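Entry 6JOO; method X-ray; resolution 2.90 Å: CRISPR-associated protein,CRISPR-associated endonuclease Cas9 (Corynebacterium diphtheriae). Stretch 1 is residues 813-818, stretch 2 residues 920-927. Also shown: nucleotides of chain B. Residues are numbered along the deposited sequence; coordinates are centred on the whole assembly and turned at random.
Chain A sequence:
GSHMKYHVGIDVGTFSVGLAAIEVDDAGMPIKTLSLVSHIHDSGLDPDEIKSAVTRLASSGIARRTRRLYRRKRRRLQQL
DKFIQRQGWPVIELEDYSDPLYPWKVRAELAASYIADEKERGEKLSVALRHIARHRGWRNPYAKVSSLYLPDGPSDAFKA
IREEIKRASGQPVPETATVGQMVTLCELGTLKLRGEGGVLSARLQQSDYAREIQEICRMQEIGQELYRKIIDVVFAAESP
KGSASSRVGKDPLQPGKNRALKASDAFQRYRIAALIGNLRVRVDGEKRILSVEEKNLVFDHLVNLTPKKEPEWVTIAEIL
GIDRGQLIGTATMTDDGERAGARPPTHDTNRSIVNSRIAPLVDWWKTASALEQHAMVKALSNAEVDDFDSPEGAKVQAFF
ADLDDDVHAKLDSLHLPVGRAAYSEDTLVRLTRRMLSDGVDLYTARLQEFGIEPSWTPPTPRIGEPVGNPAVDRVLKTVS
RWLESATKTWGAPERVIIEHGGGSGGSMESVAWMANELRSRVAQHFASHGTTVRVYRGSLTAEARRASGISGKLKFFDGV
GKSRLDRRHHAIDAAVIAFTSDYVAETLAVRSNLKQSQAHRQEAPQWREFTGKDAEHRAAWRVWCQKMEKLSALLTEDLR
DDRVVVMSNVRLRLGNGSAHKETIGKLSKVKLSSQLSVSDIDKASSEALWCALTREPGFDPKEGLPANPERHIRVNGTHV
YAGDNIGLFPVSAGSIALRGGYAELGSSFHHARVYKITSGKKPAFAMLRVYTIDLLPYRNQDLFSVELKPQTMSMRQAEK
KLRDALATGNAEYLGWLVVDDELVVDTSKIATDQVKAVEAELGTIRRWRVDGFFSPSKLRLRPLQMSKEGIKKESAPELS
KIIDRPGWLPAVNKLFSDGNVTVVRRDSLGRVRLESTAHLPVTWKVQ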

# COMPACT_ATOMS: atom_id res chain seq x y z
N TYR A 813 -17.67 26.71 -17.73
CA TYR A 813 -17.18 25.93 -16.60
C TYR A 813 -17.88 26.39 -15.32
O TYR A 813 -17.73 27.54 -14.91
CB TYR A 813 -15.67 26.09 -16.49
CG TYR A 813 -14.98 25.11 -15.55
CD1 TYR A 813 -15.69 24.08 -14.94
CD2 TYR A 813 -13.62 25.22 -15.28
CE1 TYR A 813 -15.06 23.20 -14.09
CE2 TYR A 813 -12.99 24.34 -14.43
CZ TYR A 813 -13.71 23.33 -13.83
OH TYR A 813 -13.09 22.45 -12.98
N LEU A 814 -18.65 25.49 -14.72
CA LEU A 814 -19.40 25.76 -13.49
C LEU A 814 -18.72 25.22 -12.24
O LEU A 814 -18.70 25.90 -11.21
CB LEU A 814 -20.81 25.17 -13.59
CG LEU A 814 -21.65 25.56 -14.81
CD1 LEU A 814 -23.01 24.85 -14.80
CD2 LEU A 814 -21.83 27.06 -14.87
N GLY A 815 -18.18 24.01 -12.29
CA GLY A 815 -17.56 23.42 -11.12
C GLY A 815 -17.08 22.02 -11.42
O GLY A 815 -17.29 21.49 -12.52
N TRP A 816 -16.42 21.43 -10.43
CA TRP A 816 -15.85 20.10 -10.58
C TRP A 816 -16.44 19.15 -9.55
O TRP A 816 -16.76 19.54 -8.42
CB TRP A 816 -14.32 20.15 -10.43
CG TRP A 816 -13.86 20.81 -9.18
CD1 TRP A 816 -13.57 22.13 -9.01
CD2 TRP A 816 -13.64 20.18 -7.91
NE1 TRP A 816 -13.17 22.36 -7.71
CE2 TRP A 816 -13.21 21.18 -7.02
CE3 TRP A 816 -13.77 18.86 -7.45
CZ2 TRP A 816 -12.91 20.91 -5.69
CZ3 TRP A 816 -13.46 18.60 -6.13
CH2 TRP A 816 -13.04 19.61 -5.26
N LEU A 817 -16.59 17.89 -9.96
CA LEU A 817 -17.02 16.80 -9.10
C LEU A 817 -15.88 15.82 -8.89
O LEU A 817 -14.95 15.74 -9.70
CB LEU A 817 -18.22 16.06 -9.69
CG LEU A 817 -19.56 16.78 -9.73
CD1 LEU A 817 -20.63 15.84 -10.24
CD2 LEU A 817 -19.91 17.31 -8.36
N VAL A 818 -15.96 15.07 -7.80
CA VAL A 818 -14.97 14.07 -7.45
C VAL A 818 -15.69 12.90 -6.81
O VAL A 818 -16.81 13.03 -6.30
CB VAL A 818 -13.87 14.64 -6.51
CG1 VAL A 818 -14.15 14.28 -5.06
CG2 VAL A 818 -12.50 14.15 -6.94
N LEU A 920 -10.97 25.86 0.61
CA LEU A 920 -11.36 24.46 0.73
C LEU A 920 -12.57 24.18 -0.15
O LEU A 920 -13.26 25.11 -0.58
CB LEU A 920 -11.66 24.13 2.19
CG LEU A 920 -10.46 24.17 3.15
CD1 LEU A 920 -10.81 23.56 4.50
CD2 LEU A 920 -9.26 23.46 2.52
N PRO A 921 -12.85 22.92 -0.46
CA PRO A 921 -14.04 22.60 -1.27
C PRO A 921 -15.29 23.19 -0.65
O PRO A 921 -15.48 23.14 0.57
CB PRO A 921 -14.06 21.07 -1.28
CG PRO A 921 -12.64 20.68 -1.11
CD PRO A 921 -12.04 21.71 -0.19
N VAL A 922 -16.15 23.75 -1.49
CA VAL A 922 -17.29 24.54 -1.03
C VAL A 922 -18.56 24.06 -1.72
O VAL A 922 -18.54 23.57 -2.86
CB VAL A 922 -17.05 26.05 -1.26
CG1 VAL A 922 -18.00 26.63 -2.30
CG2 VAL A 922 -17.14 26.80 0.05
N THR A 923 -19.68 24.19 -1.01
CA THR A 923 -20.98 23.80 -1.55
C THR A 923 -21.41 24.76 -2.65
O THR A 923 -21.35 25.98 -2.49
CB THR A 923 -22.03 23.77 -0.44
OG1 THR A 923 -21.80 22.63 0.41
CG2 THR A 923 -23.44 23.71 -1.01
N TRP A 924 -21.84 24.20 -3.79
CA TRP A 924 -22.30 25.00 -4.91
C TRP A 924 -23.48 24.31 -5.57
O TRP A 924 -23.69 23.11 -5.41
CB TRP A 924 -21.17 25.24 -5.93
CG TRP A 924 -20.60 23.99 -6.51
CD1 TRP A 924 -19.77 23.10 -5.89
CD2 TRP A 924 -20.79 23.49 -7.84
NE1 TRP A 924 -19.44 22.08 -6.75
CE2 TRP A 924 -20.06 22.30 -7.95
CE3 TRP A 924 -21.52 23.94 -8.95
CZ2 TRP A 924 -20.03 21.54 -9.12
CZ3 TRP A 924 -21.49 23.20 -10.11
CH2 TRP A 924 -20.75 22.01 -10.19
N LYS A 925 -24.26 25.09 -6.31
CA LYS A 925 -25.48 24.63 -6.94
C LYS A 925 -25.29 24.59 -8.45
O LYS A 925 -24.81 25.55 -9.05
CB LYS A 925 -26.66 25.53 -6.58
CG LYS A 925 -28.00 25.08 -7.14
CD LYS A 925 -29.14 25.85 -6.51
CE LYS A 925 -30.47 25.21 -6.83
NZ LYS A 925 -31.59 25.80 -6.04
N VAL A 926 -25.68 23.47 -9.06
CA VAL A 926 -25.54 23.29 -10.50
C VAL A 926 -26.72 23.98 -11.18
O VAL A 926 -27.85 23.50 -11.12
CB VAL A 926 -25.47 21.80 -10.88
CG1 VAL A 926 -25.14 21.64 -12.35
CG2 VAL A 926 -24.46 21.08 -10.01
N GLN A 927 -26.45 25.12 -11.82
CA GLN A 927 -27.48 25.87 -12.52
C GLN A 927 -26.87 26.90 -13.47
O GLN A 927 -25.67 27.19 -13.41
CB GLN A 927 -28.41 26.58 -11.54
CG GLN A 927 -27.72 27.68 -10.75
CD GLN A 927 -28.65 28.41 -9.79
OE1 GLN A 927 -29.85 28.16 -9.76
NE2 GLN A 927 -28.08 29.32 -9.01
OXT GLN A 927 -27.56 27.48 -14.31
P C B 78 -6.31 14.74 -0.16
OP1 C B 78 -5.71 14.37 -1.47
OP2 C B 78 -5.41 15.10 0.96
O5' C B 78 -7.31 15.95 -0.40
C5' C B 78 -8.37 16.23 0.51
C4' C B 78 -8.86 17.64 0.37
O4' C B 78 -10.02 17.84 1.20
C3' C B 78 -7.90 18.73 0.80
O3' C B 78 -6.97 19.04 -0.22
C2' C B 78 -8.82 19.90 1.15
O2' C B 78 -9.08 20.69 0.01
C1' C B 78 -10.11 19.20 1.58
N1 C B 78 -10.37 19.28 3.04
C2 C B 78 -11.69 19.55 3.42
O2 C B 78 -12.55 19.68 2.54
N3 C B 78 -11.99 19.64 4.74
C4 C B 78 -11.03 19.49 5.65
N4 C B 78 -11.37 19.60 6.94
C5 C B 78 -9.68 19.23 5.28
C6 C B 78 -9.39 19.14 3.98

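W924 dominates this contact. It has 92 Å² of its surface covered by the other stretch, out of 311 Å² buried on both sides together, and its CA-to-CB bond points toward the 813-818 segment. With chi1 at 60° (p) and chi2 at -74°, the indole lies against the strand backbone. The clearest evidence is at G815: its CA sits 3.6 Å from W924 CH2 and 3.9 Å from the centroid of the six-membered ring, on a line only 24° off the ring normal. That places the CA over the ring face and satisfies the geometry of a CH-pi interaction. The same face also has L814 O over it.

The absence of a side chain at G815 is what makes this approach possible. An ideal CB built on G815 would point toward the other stretch and lie 2.5 Å from W924 CZ2, well inside van der Waals contact. The extended backbone at this residue, phi/psi 177/176, therefore comes close to the indole with no side chain intervening.

The neighbours of G815 extend the packing around the benzo portion of the indole. W816 N lies 3.8 Å from W924 CZ2, and L817 CD2 lies 4.3 Å from the same CZ2 atom; both approach the ring obliquely. The CA-to-CB bond of L817 points sideways, but the end of its side chain comes nearer and supplies this loose apolar contact.

L814, with 62 Å² covered, is the second main contributor. Its CA-to-CB bond points toward the other stretch, and its CB is 4.1 Å from W924 CZ3, an apolar contact. The m,t rotamer (chi1 -53°, chi2 177°) carries CD1 to 3.8 Å from Q927 O, one of the oxygens of the C-terminal carboxylate. The leucine thus touches both the tryptophan ring and the polar chain terminus, the latter through a carbon atom.

W816 ranks third at 43 Å². Its CA-to-CB bond points away, yet the end of the side chain comes nearer, and CH2 reaches P921 CG at 4.3 Å. The proline atom lies near the plane of the indole, so P921 meets the ring at its edge rather than stacking on it. P921 also borders the nucleic acid: its CD is 3.1 Å from O2' of cytidine 78 in chain B.

No hydrogen bond links the two stretches. Their touching parts run 127° apart end to end, and the nearest CA pair, L814 CA and V926 CA, is separated by 7.3 Å. The contact therefore rests on van der Waals packing and the CH-pi interaction.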